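UDP-N-acetylglucosamine 4-epimerase (Bacillus cereus, PDB 3M2P) probably interconverts UDP-N-acetylglucosamine and its C4 epimer UDP-N-acetylgalactosamine. Local coordinates at residues 57-68 with 95-106. Residues are numbered along the deposited sequence; the frame is centred on the assembly and turned at random.
Sequences INQLNDVDAVVH and ACYENNISNIVY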
# COMPACT_ATOMS: atom_id res chain seq x y z
N ILE A 57 -22.43 -10.96 -6.79
CA ILE A 57 -23.00 -12.13 -6.15
C ILE A 57 -23.66 -12.98 -7.23
O ILE A 57 -23.45 -14.18 -7.28
CB ILE A 57 -24.00 -11.75 -5.05
CG1 ILE A 57 -23.26 -11.42 -3.76
CG2 ILE A 57 -24.99 -12.87 -4.80
CD1 ILE A 57 -24.16 -10.92 -2.69
N ASN A 58 -24.42 -12.34 -8.10
CA ASN A 58 -25.12 -13.07 -9.16
C ASN A 58 -24.26 -13.37 -10.39
O ASN A 58 -24.45 -14.41 -11.03
CB ASN A 58 -26.41 -12.34 -9.54
CG ASN A 58 -27.42 -12.33 -8.41
OD1 ASN A 58 -28.09 -11.33 -8.17
ND2 ASN A 58 -27.51 -13.44 -7.69
N GLN A 59 -23.32 -12.49 -10.71
CA GLN A 59 -22.45 -12.75 -11.86
C GLN A 59 -21.43 -13.85 -11.55
O GLN A 59 -20.73 -14.33 -12.44
CB GLN A 59 -21.73 -11.47 -12.30
CG GLN A 59 -22.66 -10.28 -12.51
CD GLN A 59 -23.72 -10.54 -13.56
OE1 GLN A 59 -23.41 -10.95 -14.68
NE2 GLN A 59 -24.97 -10.32 -13.21
N LEU A 60 -21.35 -14.27 -10.30
CA LEU A 60 -20.42 -15.32 -9.90
C LEU A 60 -21.09 -16.60 -9.38
O LEU A 60 -20.40 -17.50 -8.88
CB LEU A 60 -19.46 -14.79 -8.84
CG LEU A 60 -18.46 -13.71 -9.26
CD1 LEU A 60 -17.46 -13.49 -8.13
CD2 LEU A 60 -17.76 -14.11 -10.53
N ASN A 61 -22.41 -16.72 -9.50
CA ASN A 61 -23.09 -17.85 -8.86
C ASN A 61 -22.83 -19.23 -9.44
O ASN A 61 -23.27 -20.23 -8.86
CB ASN A 61 -24.60 -17.61 -8.69
CG ASN A 61 -25.38 -17.77 -9.98
OD1 ASN A 61 -24.96 -18.45 -10.92
ND2 ASN A 61 -26.55 -17.13 -10.03
N ASP A 62 -22.14 -19.31 -10.57
CA ASP A 62 -21.83 -20.62 -11.13
C ASP A 62 -20.35 -20.73 -11.47
O ASP A 62 -19.95 -21.54 -12.31
CB ASP A 62 -22.71 -20.92 -12.34
CG ASP A 62 -22.48 -19.96 -13.49
OD1 ASP A 62 -21.72 -18.98 -13.31
OD2 ASP A 62 -23.05 -20.19 -14.58
N VAL A 63 -19.55 -19.92 -10.79
CA VAL A 63 -18.13 -19.78 -11.08
C VAL A 63 -17.29 -20.55 -10.06
O VAL A 63 -17.60 -20.56 -8.88
CB VAL A 63 -17.73 -18.29 -11.10
CG1 VAL A 63 -16.26 -18.12 -10.86
CG2 VAL A 63 -18.12 -17.67 -12.42
N ASP A 64 -16.22 -21.18 -10.53
CA ASP A 64 -15.36 -22.00 -9.68
C ASP A 64 -14.12 -21.26 -9.18
O ASP A 64 -13.65 -21.51 -8.06
CB ASP A 64 -14.91 -23.24 -10.45
CG ASP A 64 -16.08 -24.10 -10.87
OD1 ASP A 64 -16.76 -24.66 -9.98
OD2 ASP A 64 -16.29 -24.22 -12.10
N ALA A 65 -13.57 -20.39 -10.01
CA ALA A 65 -12.41 -19.61 -9.63
C ALA A 65 -12.56 -18.21 -10.19
O ALA A 65 -13.38 -18.00 -11.08
CB ALA A 65 -11.14 -20.25 -10.15
N VAL A 66 -11.77 -17.27 -9.68
CA VAL A 66 -11.78 -15.90 -10.18
C VAL A 66 -10.36 -15.39 -10.40
O VAL A 66 -9.51 -15.52 -9.53
CB VAL A 66 -12.53 -14.95 -9.19
CG1 VAL A 66 -12.40 -13.49 -9.62
CG2 VAL A 66 -13.99 -15.34 -9.08
N VAL A 67 -10.10 -14.83 -11.58
CA VAL A 67 -8.87 -14.07 -11.82
C VAL A 67 -9.24 -12.58 -11.76
O VAL A 67 -10.07 -12.12 -12.54
CB VAL A 67 -8.22 -14.40 -13.20
CG1 VAL A 67 -6.87 -13.71 -13.35
CG2 VAL A 67 -8.06 -15.91 -13.37
N HIS A 68 -8.63 -11.84 -10.84
CA HIS A 68 -8.97 -10.43 -10.66
C HIS A 68 -7.95 -9.52 -11.34
O HIS A 68 -6.91 -9.17 -10.75
CB HIS A 68 -9.08 -10.12 -9.17
CG HIS A 68 -9.46 -8.70 -8.87
ND1 HIS A 68 -10.24 -7.94 -9.73
CD2 HIS A 68 -9.19 -7.92 -7.80
CE1 HIS A 68 -10.42 -6.75 -9.20
NE2 HIS A 68 -9.80 -6.71 -8.03
N ALA A 95 -18.27 -11.06 -2.68
CA ALA A 95 -19.13 -11.80 -3.58
C ALA A 95 -18.63 -13.22 -3.71
O ALA A 95 -19.40 -14.18 -3.73
CB ALA A 95 -19.14 -11.12 -4.95
N CYS A 96 -17.31 -13.35 -3.81
CA CYS A 96 -16.66 -14.65 -3.88
C CYS A 96 -17.04 -15.50 -2.67
O CYS A 96 -17.45 -16.63 -2.82
CB CYS A 96 -15.15 -14.48 -4.00
SG CYS A 96 -14.65 -14.21 -5.71
N TYR A 97 -16.90 -14.91 -1.48
CA TYR A 97 -17.29 -15.55 -0.24
C TYR A 97 -18.75 -16.03 -0.23
O TYR A 97 -19.02 -17.18 0.14
CB TYR A 97 -17.04 -14.60 0.93
CG TYR A 97 -17.37 -15.17 2.29
CD1 TYR A 97 -16.45 -15.97 2.97
CD2 TYR A 97 -18.60 -14.91 2.90
CE1 TYR A 97 -16.74 -16.49 4.22
CE2 TYR A 97 -18.90 -15.43 4.14
CZ TYR A 97 -17.97 -16.22 4.80
OH TYR A 97 -18.26 -16.75 6.05
N GLU A 98 -19.68 -15.18 -0.62
CA GLU A 98 -21.07 -15.60 -0.70
C GLU A 98 -21.22 -16.85 -1.54
O GLU A 98 -21.87 -17.81 -1.12
CB GLU A 98 -21.97 -14.50 -1.25
CG GLU A 98 -22.59 -13.65 -0.18
CD GLU A 98 -23.51 -14.46 0.74
OE1 GLU A 98 -24.26 -15.34 0.25
OE2 GLU A 98 -23.49 -14.19 1.97
N ASN A 99 -20.63 -16.84 -2.73
CA ASN A 99 -20.76 -17.96 -3.65
C ASN A 99 -19.84 -19.12 -3.30
O ASN A 99 -19.79 -20.14 -3.99
CB ASN A 99 -20.51 -17.49 -5.08
CG ASN A 99 -21.64 -16.64 -5.62
OD1 ASN A 99 -22.73 -17.16 -5.89
ND2 ASN A 99 -21.40 -15.34 -5.77
N ASN A 100 -19.13 -18.95 -2.19
CA ASN A 100 -18.15 -19.90 -1.71
C ASN A 100 -16.98 -20.19 -2.67
O ASN A 100 -16.52 -21.33 -2.77
CB ASN A 100 -18.82 -21.20 -1.25
CG ASN A 100 -18.30 -21.67 0.10
OD1 ASN A 100 -18.67 -21.11 1.15
ND2 ASN A 100 -17.43 -22.68 0.09
N ILE A 101 -16.52 -19.15 -3.37
CA ILE A 101 -15.31 -19.24 -4.18
C ILE A 101 -14.10 -18.89 -3.34
O ILE A 101 -14.12 -17.93 -2.57
CB ILE A 101 -15.32 -18.26 -5.37
CG1 ILE A 101 -16.31 -18.67 -6.45
CG2 ILE A 101 -13.95 -18.17 -5.96
CD1 ILE A 101 -17.55 -17.82 -6.49
N SER A 102 -13.03 -19.65 -3.48
CA SER A 102 -11.83 -19.29 -2.74
C SER A 102 -10.58 -19.28 -3.61
O SER A 102 -9.63 -18.57 -3.29
CB SER A 102 -11.67 -20.15 -1.48
OG SER A 102 -12.34 -21.39 -1.65
N ASN A 103 -10.60 -20.04 -4.70
CA ASN A 103 -9.49 -20.05 -5.65
C ASN A 103 -9.44 -18.79 -6.52
O ASN A 103 -10.01 -18.75 -7.61
CB ASN A 103 -9.53 -21.28 -6.55
CG ASN A 103 -8.20 -21.54 -7.22
OD1 ASN A 103 -8.09 -22.37 -8.14
ND2 ASN A 103 -7.18 -20.85 -6.76
N ILE A 104 -8.74 -17.77 -6.02
CA ILE A 104 -8.71 -16.45 -6.64
C ILE A 104 -7.28 -16.03 -6.95
O ILE A 104 -6.38 -16.29 -6.16
CB ILE A 104 -9.32 -15.42 -5.69
CG1 ILE A 104 -10.78 -15.77 -5.40
CG2 ILE A 104 -9.22 -14.02 -6.27
CD1 ILE A 104 -11.24 -15.23 -4.08
N VAL A 105 -7.08 -15.38 -8.09
CA VAL A 105 -5.78 -14.79 -8.43
C VAL A 105 -5.89 -13.27 -8.55
O VAL A 105 -6.75 -12.77 -9.27
CB VAL A 105 -5.28 -15.30 -9.78
CG1 VAL A 105 -4.14 -14.43 -10.27
CG2 VAL A 105 -4.89 -16.76 -9.68
N TYR A 106 -5.02 -12.53 -7.88
CA TYR A 106 -5.02 -11.07 -8.00
C TYR A 106 -3.80 -10.60 -8.75
O TYR A 106 -2.71 -11.12 -8.53
CB TYR A 106 -5.03 -10.40 -6.62
CG TYR A 106 -4.96 -8.89 -6.72
CD1 TYR A 106 -6.01 -8.17 -7.27
CD2 TYR A 106 -3.84 -8.20 -6.28
CE1 TYR A 106 -5.97 -6.80 -7.37
CE2 TYR A 106 -3.78 -6.82 -6.39
CZ TYR A 106 -4.85 -6.13 -6.93
OH TYR A 106 -4.81 -4.75 -7.04
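Two neighbouring parallel strands of the Rossmann sheet, 65-68 and 103-106, meet here, together with the ends of the helices 53-59 and 83-98 that lead into them. The strand segments run 7° from parallel, and three backbone bonds join them: Val66 N to Asn103 O, Val105 N to Val66 O, and His68 N to Val105 O. On one face Val67 and Val105 lie side by side, CG1 to CG1 4.2 Å; beta-branched valines suit extended backbone and a buried, apolar sheet face. On the other face, CG anti to the backbone N in both His68 and Tyr106 carries the two rings out alongside each other. His68 CD2 comes to 3.2 Å from Tyr106 CD1, at the edge of the tyrosine ring, with the ring planes inclined at 44°. Their polar ends are held elsewhere, the imidazole between Thr8 and Thr89 and the phenol by Lys137.

Before the strands, Asn99 ties the helix ends together. Its ND2, with two hydrogens to give, donates to Ile57 O at 2.8 Å, on a lone pair in the carbonyl plane, and to Ala95 O at 3.1 Å, and so bridges the two helix ends. Ala95 O also accepts Asn99 N, from the other face of its plane. The small Ala95 lets Ile57 come near, with Ala95 CB 3.8 Å from Ile57 N. The small, weakly polar Cys96 side chain lays SG against both Leu60 CD1 and Val66 CG2, 3.6 Å from the latter. Ile101, following the Schellman motif at Asn100, sends its CG1-CD1 branch toward the 60-63 turn, with CD1 4.3 Å from Leu60 CB. The contact joins strand 65-68, helix 83-98 and strand 103-109 of a beta-alpha-beta crossover, the repeating unit of the Rossmann fold in extended short-chain dehydrogenases/reductases.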